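Local coordinates for hyaluronidase (Streptomyces koganeiensis, PDB 4UFQ) that degrades hyaluronan as a bacterial hyaluronidase, its chains wound around one another in a trimer, at the interface of chains A and B. Residues are numbered along the deposited sequence; one frame, centred on the assembly and turned at random. Chains: chain A/B, Hyaluronidase.

Contacts 1, 2 and 3 lie along the N-terminal half of the interwound chains. Contact 1 is about 19 Å from contact 2 and 17 Å from contact 3, and contacts 2 and 3 are about 23 Å apart, all between centres of C-alpha atoms. Strand 40-44 links the first two: chain A's copy lies beside B 28-32 in contact 1, and chain B's copy beside A 54-58 in contact 2. Since the copies repeat, each such strand would lie between 28-32 of one chain and 54-58 of another. Contact 3 shares no residue with them; there A:His82, A:Arg83 and, just past strand 79-83, A:Tyr85 meet a loop.

Contact 1: the interface of chains A and B. Residues chain A 43-46; chain B 31-34.
B:Thr32 O takes the short bond of this patch, 2.7 Å from A:Ala45 N and nearly straight at the hydrogen (173°). One step back, B:Thr32 N donates to A:Tyr43 O over 3.0 Å, so A 40-44 and B 28-32 run as parallel neighbours from different chains. The side chain of A:Gln44 bends at chi2 (63°) and curls back over the turn that follows its strand. Its amide oxygen OE1 accepts A:Gly46 N on a lone pair, in the amide plane, at 2.8 Å, and draws a weak bond from B:Ser34 N. The same OE1 lies 3.1 Å from B:Thr32 O; as modelled both can only accept, so that approach is a clash of two acceptors, probably eased by the N-H groups that OE1 accepts. On the other side of the strands, B:Lys31 is stretched out alongside A:Tyr43, CG anti to its backbone N (173°), and its methylenes follow CD2 and CE2 of the ring. B:Lys31 CE passes 3.8 Å from A:Ala45 CB, the methyl that also lies over one ring face toward its rim. The patch sews a strand end and turn of one chain to the next, helping to hold the trimer together.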
loop_
_atom_site.group_PDB
_atom_site.type_symbol
_atom_site.label_atom_id
_atom_site.label_comp_id
_atom_site.label_asym_id
_atom_site.label_seq_id
_atom_site.Cartn_x
_atom_site.Cartn_y
_atom_site.Cartn_z
ATOM N N TYR A 43 -1.219 -24.185 11.628
ATOM C CA TYR A 43 -2.611 -23.973 11.995
ATOM C C TYR A 43 -2.752 -23.758 13.497
ATOM O O TYR A 43 -2.380 -24.622 14.294
ATOM C CB TYR A 43 -3.411 -25.211 11.572
ATOM C CG TYR A 43 -4.902 -25.144 11.816
ATOM C CD1 TYR A 43 -5.546 -23.936 12.047
ATOM C CD2 TYR A 43 -5.665 -26.304 11.825
ATOM C CE1 TYR A 43 -6.906 -23.886 12.270
ATOM C CE2 TYR A 43 -7.024 -26.264 12.048
ATOM C CZ TYR A 43 -7.641 -25.055 12.274
ATOM O OH TYR A 43 -9.002 -25.023 12.497
ATOM N N GLN A 44 -3.276 -22.601 13.881
ATOM C CA GLN A 44 -3.658 -22.311 15.257
ATOM C C GLN A 44 -5.165 -22.488 15.384
ATOM O O GLN A 44 -5.939 -21.679 14.852
ATOM C CB GLN A 44 -3.264 -20.878 15.642
ATOM C CG GLN A 44 -3.882 -20.382 16.958
ATOM C CD GLN A 44 -3.439 -21.197 18.162
ATOM O OE1 GLN A 44 -4.154 -22.081 18.649
ATOM N NE2 GLN A 44 -2.250 -20.891 18.653
ATOM N N ALA A 45 -5.570 -23.546 16.088
ATOM C CA ALA A 45 -6.979 -23.904 16.205
ATOM C C ALA A 45 -7.621 -23.316 17.454
ATOM O O ALA A 45 -8.834 -23.398 17.611
ATOM C CB ALA A 45 -7.161 -25.426 16.183
ATOM N N GLY A 46 -6.814 -22.726 18.334
ATOM C CA GLY A 46 -7.340 -22.025 19.499
ATOM C C GLY A 46 -8.322 -20.948 19.073
ATOM O O GLY A 46 -8.172 -20.392 17.989
ATOM N N LYS B 31 -0.236 -28.311 13.795
ATOM C CA LYS B 31 -1.483 -27.819 14.356
ATOM C C LYS B 31 -1.398 -27.744 15.876
ATOM O O LYS B 31 -1.041 -28.714 16.539
ATOM C CB LYS B 31 -2.653 -28.705 13.929
ATOM C CG LYS B 31 -3.977 -28.360 14.605
ATOM C CD LYS B 31 -5.090 -29.262 14.117
ATOM C CE LYS B 31 -6.432 -28.861 14.706
ATOM N NZ LYS B 31 -7.532 -29.768 14.267
ATOM N N THR B 32 -1.736 -26.578 16.408
ATOM C CA THR B 32 -1.754 -26.306 17.834
ATOM C C THR B 32 -3.129 -25.770 18.210
ATOM O O THR B 32 -3.683 -24.927 17.501
ATOM C CB THR B 32 -0.667 -25.264 18.224
ATOM O OG1 THR B 32 0.635 -25.871 18.176
ATOM C CG2 THR B 32 -0.898 -24.698 19.628
ATOM N N THR B 33 -3.672 -26.268 19.317
ATOM C CA THR B 33 -4.877 -25.711 19.908
ATOM C C THR B 33 -4.520 -25.250 21.315
ATOM O O THR B 33 -4.290 -26.070 22.217
ATOM C CB THR B 33 -6.027 -26.736 19.936
ATOM O OG1 THR B 33 -6.112 -27.395 18.665
ATOM C CG2 THR B 33 -7.361 -26.052 20.247
ATOM N N SER B 34 -4.447 -23.936 21.496
ATOM C CA SER B 34 -4.032 -23.359 22.767
ATOM C C SER B 34 -4.472 -21.913 22.932
ATOM O O SER B 34 -4.756 -21.220 21.954
ATOM C CB SER B 34 -2.510 -23.415 22.892
ATOM O OG SER B 34 -2.093 -22.958 24.169
#

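Contact 2: the interface of chains A and B. Residues chain A 55-59; chain B 41-44, 53.
A:Ile57 and B:Tyr43 bury the most surface here, packed against each other where parallel strands A 54-58 and B 40-44 join, in the intertwined beta-helix typical of HylP hyaluronidases. The tyrosine ring slants past the isoleucine, with CD1 3.8 Å from A:Ile57 CB and CE1 near the CG2 methyl. A:Ile57 O lies at the ring edge, in plane, while accepting B:Gln44 N at 2.9 Å; A:Ile57 N in turn donates to B:Ile42 O at 3.0 Å. With CG anti to its own backbone N (chi1 -177°), the ring of B:Tyr43 is laid along the strand toward A:Asp59. Its phenol OH gives a 2.6 Å bond to carboxylate OD2 of A:Asp59, met on the syn side and 20° out of the carboxylate plane. The carboxylate stands nearly upright to the ring, 81° between planes, at the ring's edge. A:Asp59 is held at the backbone too, its N donating to B:Gln44 O over 2.9 Å. Toward the start of the strands, A:Ile57 CD1 reaches B:Thr41 CG2 at 3.9 Å, and B:Ile42 N donates to A:Asn55 O. On the opposite sheet side, A:Val56 CG1 presses tightly on B:Ala53 CB, 3.4 Å away.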
loop_
_atom_site.group_PDB
_atom_site.type_symbol
_atom_site.label_atom_id
_atom_site.label_comp_id
_atom_site.label_asym_id
_atom_site.label_seq_id
_atom_site.Cartn_x
_atom_site.Cartn_y
_atom_site.Cartn_z
ATOM N N ASN A 55 5.021 -17.215 14.259
ATOM C CA ASN A 55 5.807 -16.145 14.848
ATOM C C ASN A 55 7.231 -16.210 14.295
ATOM O O ASN A 55 7.955 -17.166 14.589
ATOM C CB ASN A 55 5.798 -16.306 16.373
ATOM C CG ASN A 55 6.527 -15.197 17.084
ATOM O OD1 ASN A 55 6.498 -14.041 16.662
ATOM N ND2 ASN A 55 7.199 -15.546 18.183
ATOM N N VAL A 56 7.623 -15.213 13.498
ATOM C CA VAL A 56 8.919 -15.197 12.820
ATOM C C VAL A 56 9.740 -14.005 13.289
ATOM O O VAL A 56 9.258 -12.872 13.258
ATOM C CB VAL A 56 8.744 -15.167 11.282
ATOM C CG1 VAL A 56 10.089 -15.173 10.565
ATOM C CG2 VAL A 56 7.879 -16.344 10.822
ATOM N N ILE A 57 10.971 -14.266 13.730
ATOM C CA ILE A 57 11.837 -13.248 14.318
ATOM C C ILE A 57 13.236 -13.394 13.753
ATOM O O ILE A 57 13.760 -14.515 13.655
ATOM C CB ILE A 57 11.979 -13.419 15.850
ATOM C CG1 ILE A 57 10.625 -13.618 16.527
ATOM C CG2 ILE A 57 12.697 -12.219 16.456
ATOM C CD1 ILE A 57 10.598 -14.832 17.443
ATOM N N SER A 58 13.858 -12.273 13.411
ATOM C CA SER A 58 15.268 -12.255 13.066
ATOM C C SER A 58 16.009 -11.171 13.818
ATOM O O SER A 58 15.497 -10.070 13.994
ATOM C CB SER A 58 15.503 -12.078 11.567
ATOM O OG SER A 58 16.895 -12.153 11.294
ATOM N N ASP A 59 17.218 -11.511 14.256
ATOM C CA ASP A 59 18.133 -10.571 14.896
ATOM C C ASP A 59 19.274 -10.179 13.953
ATOM O O ASP A 59 20.223 -9.510 14.366
ATOM C CB ASP A 59 18.729 -11.191 16.165
ATOM C CG ASP A 59 17.685 -11.498 17.219
ATOM O OD1 ASP A 59 16.597 -10.895 17.189
ATOM O OD2 ASP A 59 17.957 -12.347 18.092
ATOM N N THR B 41 7.097 -21.142 16.037
ATOM C CA THR B 41 8.037 -20.030 16.089
ATOM C C THR B 41 9.279 -20.377 15.274
ATOM O O THR B 41 9.851 -21.464 15.437
ATOM C CB THR B 41 8.430 -19.684 17.549
ATOM O OG1 THR B 41 7.267 -19.241 18.265
ATOM C CG2 THR B 41 9.487 -18.594 17.600
ATOM N N ILE B 42 9.672 -19.459 14.392
ATOM C CA ILE B 42 10.884 -19.579 13.590
ATOM C C ILE B 42 11.762 -18.369 13.891
ATOM O O ILE B 42 11.334 -17.225 13.718
ATOM C CB ILE B 42 10.570 -19.678 12.077
ATOM C CG1 ILE B 42 9.705 -20.914 11.793
ATOM C CG2 ILE B 42 11.859 -19.720 11.263
ATOM C CD1 ILE B 42 9.297 -21.076 10.323
ATOM N N TYR B 43 12.983 -18.635 14.345
ATOM C CA TYR B 43 13.835 -17.622 14.948
ATOM C C TYR B 43 15.257 -17.714 14.408
ATOM O O TYR B 43 15.915 -18.749 14.540
ATOM C CB TYR B 43 13.843 -17.844 16.465
ATOM C CG TYR B 43 14.630 -16.837 17.272
ATOM C CD1 TYR B 43 14.998 -15.608 16.740
ATOM C CD2 TYR B 43 15.015 -17.127 18.575
ATOM C CE1 TYR B 43 15.717 -14.698 17.484
ATOM C CE2 TYR B 43 15.735 -16.224 19.325
ATOM C CZ TYR B 43 16.089 -15.012 18.778
ATOM O OH TYR B 43 16.809 -14.113 19.535
ATOM N N GLN B 44 15.724 -16.638 13.789
ATOM C CA GLN B 44 17.117 -16.485 13.386
ATOM C C GLN B 44 17.821 -15.610 14.414
ATOM O O GLN B 44 17.565 -14.400 14.490
ATOM C CB GLN B 44 17.215 -15.842 11.995
ATOM C CG GLN B 44 18.627 -15.372 11.612
ATOM C CD GLN B 44 19.628 -16.512 11.536
ATOM O OE1 GLN B 44 20.415 -16.751 12.461
ATOM N NE2 GLN B 44 19.605 -17.219 10.419
ATOM N N ALA B 53 15.232 -15.631 8.695
ATOM C CA ALA B 53 14.476 -16.512 9.577
ATOM C C ALA B 53 13.740 -17.541 8.718
ATOM O O ALA B 53 13.844 -18.755 8.932
ATOM C CB ALA B 53 13.494 -15.699 10.417
#

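Contact 3: the interface of chains A and B. Residues chain A 82-83, 85, 90, 93; chain B 71-73, 75, 77.
Two side chains turned anti to their backbone N meet the other chain: A:His82, with CG there (chi1 178°), sends its imidazole into the B segment 71-75, and B:Thr71, with OG1 there (-174°), points its hydroxyl at A:Arg83 and A:Tyr85. This turn puts the B:Thr71 methyl in the crowded position between N and carbonyl carbon, beside the A:Arg83 guanidinium, one face of which B:Thr71 CB covers toward the rim. In this stretch of the trimeric HylP-family beta-helix, side chains at the end of strand 79-83 and just beyond it grip a neighbour's loop. A:Tyr85 OH works both ways: it donates to B:Thr71 O at 2.7 Å, in the carbonyl plane, and accepts from B:Thr71 OG1 at 2.8 Å. That threonine hydroxyl also reaches A:Arg83 O at 2.9 Å; with one hydrogen to give, it probably cannot serve both acceptors fully at once. A phenylalanine in place of A:Tyr85 would probably leave B:Thr71 O without its donor and the loop less firmly held. A:Tyr85 CE1 also packs on B:Thr73 CG2, 3.8 Å away, while A:Tyr85 N bonds A:Asp90 OD2 from above the carboxylate plane. The imidazole NE2 of A:His82 donates to a lone pair of B:Glu72 O at 2.7 Å, the oxygen lying in the ring plane. Nearly coplanar with that ring, the B:Glu72 carboxylate sets OE1 near CD2, steadied by B:Thr77 OG1 at 2.8 Å from OE1.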
loop_
_atom_site.group_PDB
_atom_site.type_symbol
_atom_site.label_atom_id
_atom_site.label_comp_id
_atom_site.label_asym_id
_atom_site.label_seq_id
_atom_site.Cartn_x
_atom_site.Cartn_y
_atom_site.Cartn_z
ATOM N N HIS A 82 -8.703 -11.841 5.663
ATOM C CA HIS A 82 -9.251 -11.574 6.989
ATOM C C HIS A 82 -10.724 -11.958 6.993
ATOM O O HIS A 82 -11.529 -11.398 6.230
ATOM C CB HIS A 82 -9.078 -10.108 7.397
ATOM C CG HIS A 82 -9.676 -9.797 8.729
ATOM N ND1 HIS A 82 -10.967 -9.336 8.869
ATOM C CD2 HIS A 82 -9.184 -9.925 9.985
ATOM C CE1 HIS A 82 -11.237 -9.174 10.151
ATOM N NE2 HIS A 82 -10.173 -9.530 10.853
ATOM N N ARG A 83 -11.066 -12.909 7.858
ATOM C CA ARG A 83 -12.437 -13.363 8.024
ATOM C C ARG A 83 -13.109 -12.465 9.056
ATOM O O ARG A 83 -12.834 -12.551 10.255
ATOM C CB ARG A 83 -12.460 -14.845 8.443
ATOM C CG ARG A 83 -11.500 -15.691 7.602
ATOM C CD ARG A 83 -11.626 -17.189 7.825
ATOM N NE ARG A 83 -11.585 -17.577 9.231
ATOM C CZ ARG A 83 -10.482 -17.859 9.917
ATOM N NH1 ARG A 83 -9.287 -17.785 9.346
ATOM N NH2 ARG A 83 -10.580 -18.217 11.193
ATOM N N TYR A 85 -16.481 -9.876 10.626
ATOM C CA TYR A 85 -17.664 -10.053 11.459
ATOM C C TYR A 85 -18.792 -9.150 10.970
ATOM O O TYR A 85 -18.585 -7.960 10.692
ATOM C CB TYR A 85 -17.323 -9.752 12.925
ATOM C CG TYR A 85 -16.296 -10.699 13.488
ATOM C CD1 TYR A 85 -14.952 -10.527 13.207
ATOM C CD2 TYR A 85 -16.668 -11.772 14.284
ATOM C CE1 TYR A 85 -14.004 -11.392 13.697
ATOM C CE2 TYR A 85 -15.722 -12.647 14.787
ATOM C CZ TYR A 85 -14.392 -12.448 14.491
ATOM O OH TYR A 85 -13.427 -13.298 14.969
ATOM N N ASP A 90 -14.915 -5.761 14.207
ATOM C CA ASP A 90 -13.509 -5.803 13.822
ATOM C C ASP A 90 -12.992 -4.458 13.301
ATOM O O ASP A 90 -12.082 -4.405 12.475
ATOM C CB ASP A 90 -13.285 -6.890 12.776
ATOM C CG ASP A 90 -14.241 -6.796 11.610
ATOM O OD1 ASP A 90 -15.055 -5.840 11.538
ATOM O OD2 ASP A 90 -14.159 -7.693 10.750
ATOM N N ALA A 93 -9.292 -4.067 13.481
ATOM C CA ALA A 93 -8.469 -5.068 12.815
ATOM C C ALA A 93 -8.001 -4.583 11.437
ATOM O O ALA A 93 -8.500 -3.587 10.892
ATOM C CB ALA A 93 -9.242 -6.372 12.677
ATOM N N THR B 71 -8.839 -14.248 11.734
ATOM C CA THR B 71 -10.152 -13.704 12.055
ATOM C C THR B 71 -10.093 -12.722 13.232
ATOM O O THR B 71 -10.929 -12.746 14.130
ATOM C CB THR B 71 -11.147 -14.842 12.322
ATOM O OG1 THR B 71 -12.464 -14.306 12.507
ATOM C CG2 THR B 71 -10.735 -15.686 13.548
ATOM N N GLU B 72 -9.110 -11.830 13.182
ATOM C CA GLU B 72 -8.819 -10.902 14.274
ATOM C C GLU B 72 -9.911 -9.854 14.487
ATOM O O GLU B 72 -10.500 -9.342 13.528
ATOM C CB GLU B 72 -7.504 -10.178 13.974
ATOM C CG GLU B 72 -6.278 -11.102 13.896
ATOM C CD GLU B 72 -6.119 -11.815 12.561
ATOM O OE1 GLU B 72 -6.882 -11.531 11.614
ATOM O OE2 GLU B 72 -5.215 -12.667 12.455
ATOM N N THR B 73 -10.144 -9.483 15.740
ATOM C CA THR B 73 -11.082 -8.404 16.027
ATOM C C THR B 73 -10.399 -7.049 16.198
ATOM O O THR B 73 -11.029 -6.019 15.978
ATOM C CB THR B 73 -11.925 -8.701 17.278
ATOM O OG1 THR B 73 -11.065 -9.035 18.372
ATOM C CG2 THR B 73 -12.894 -9.854 17.009
ATOM N N ARG B 75 -6.508 -6.614 15.693
ATOM C CA ARG B 75 -5.097 -6.684 15.328
ATOM C C ARG B 75 -4.964 -6.951 13.842
ATOM O O ARG B 75 -5.945 -7.245 13.174
ATOM C CB ARG B 75 -4.401 -7.800 16.105
ATOM C CG ARG B 75 -4.441 -7.628 17.613
ATOM C CD ARG B 75 -3.598 -6.450 18.075
ATOM N NE ARG B 75 -3.596 -6.322 19.532
ATOM C CZ ARG B 75 -4.466 -5.599 20.236
ATOM N NH1 ARG B 75 -5.429 -4.914 19.632
ATOM N NH2 ARG B 75 -4.369 -5.557 21.556
ATOM N N THR B 77 -3.826 -9.169 10.580
ATOM C CA THR B 77 -3.714 -10.598 10.248
ATOM C C THR B 77 -2.241 -10.979 10.075
ATOM O O THR B 77 -1.788 -12.026 10.565
ATOM C CB THR B 77 -4.535 -10.981 8.977
ATOM O OG1 THR B 77 -5.907 -10.604 9.165
ATOM C CG2 THR B 77 -4.466 -12.480 8.708
#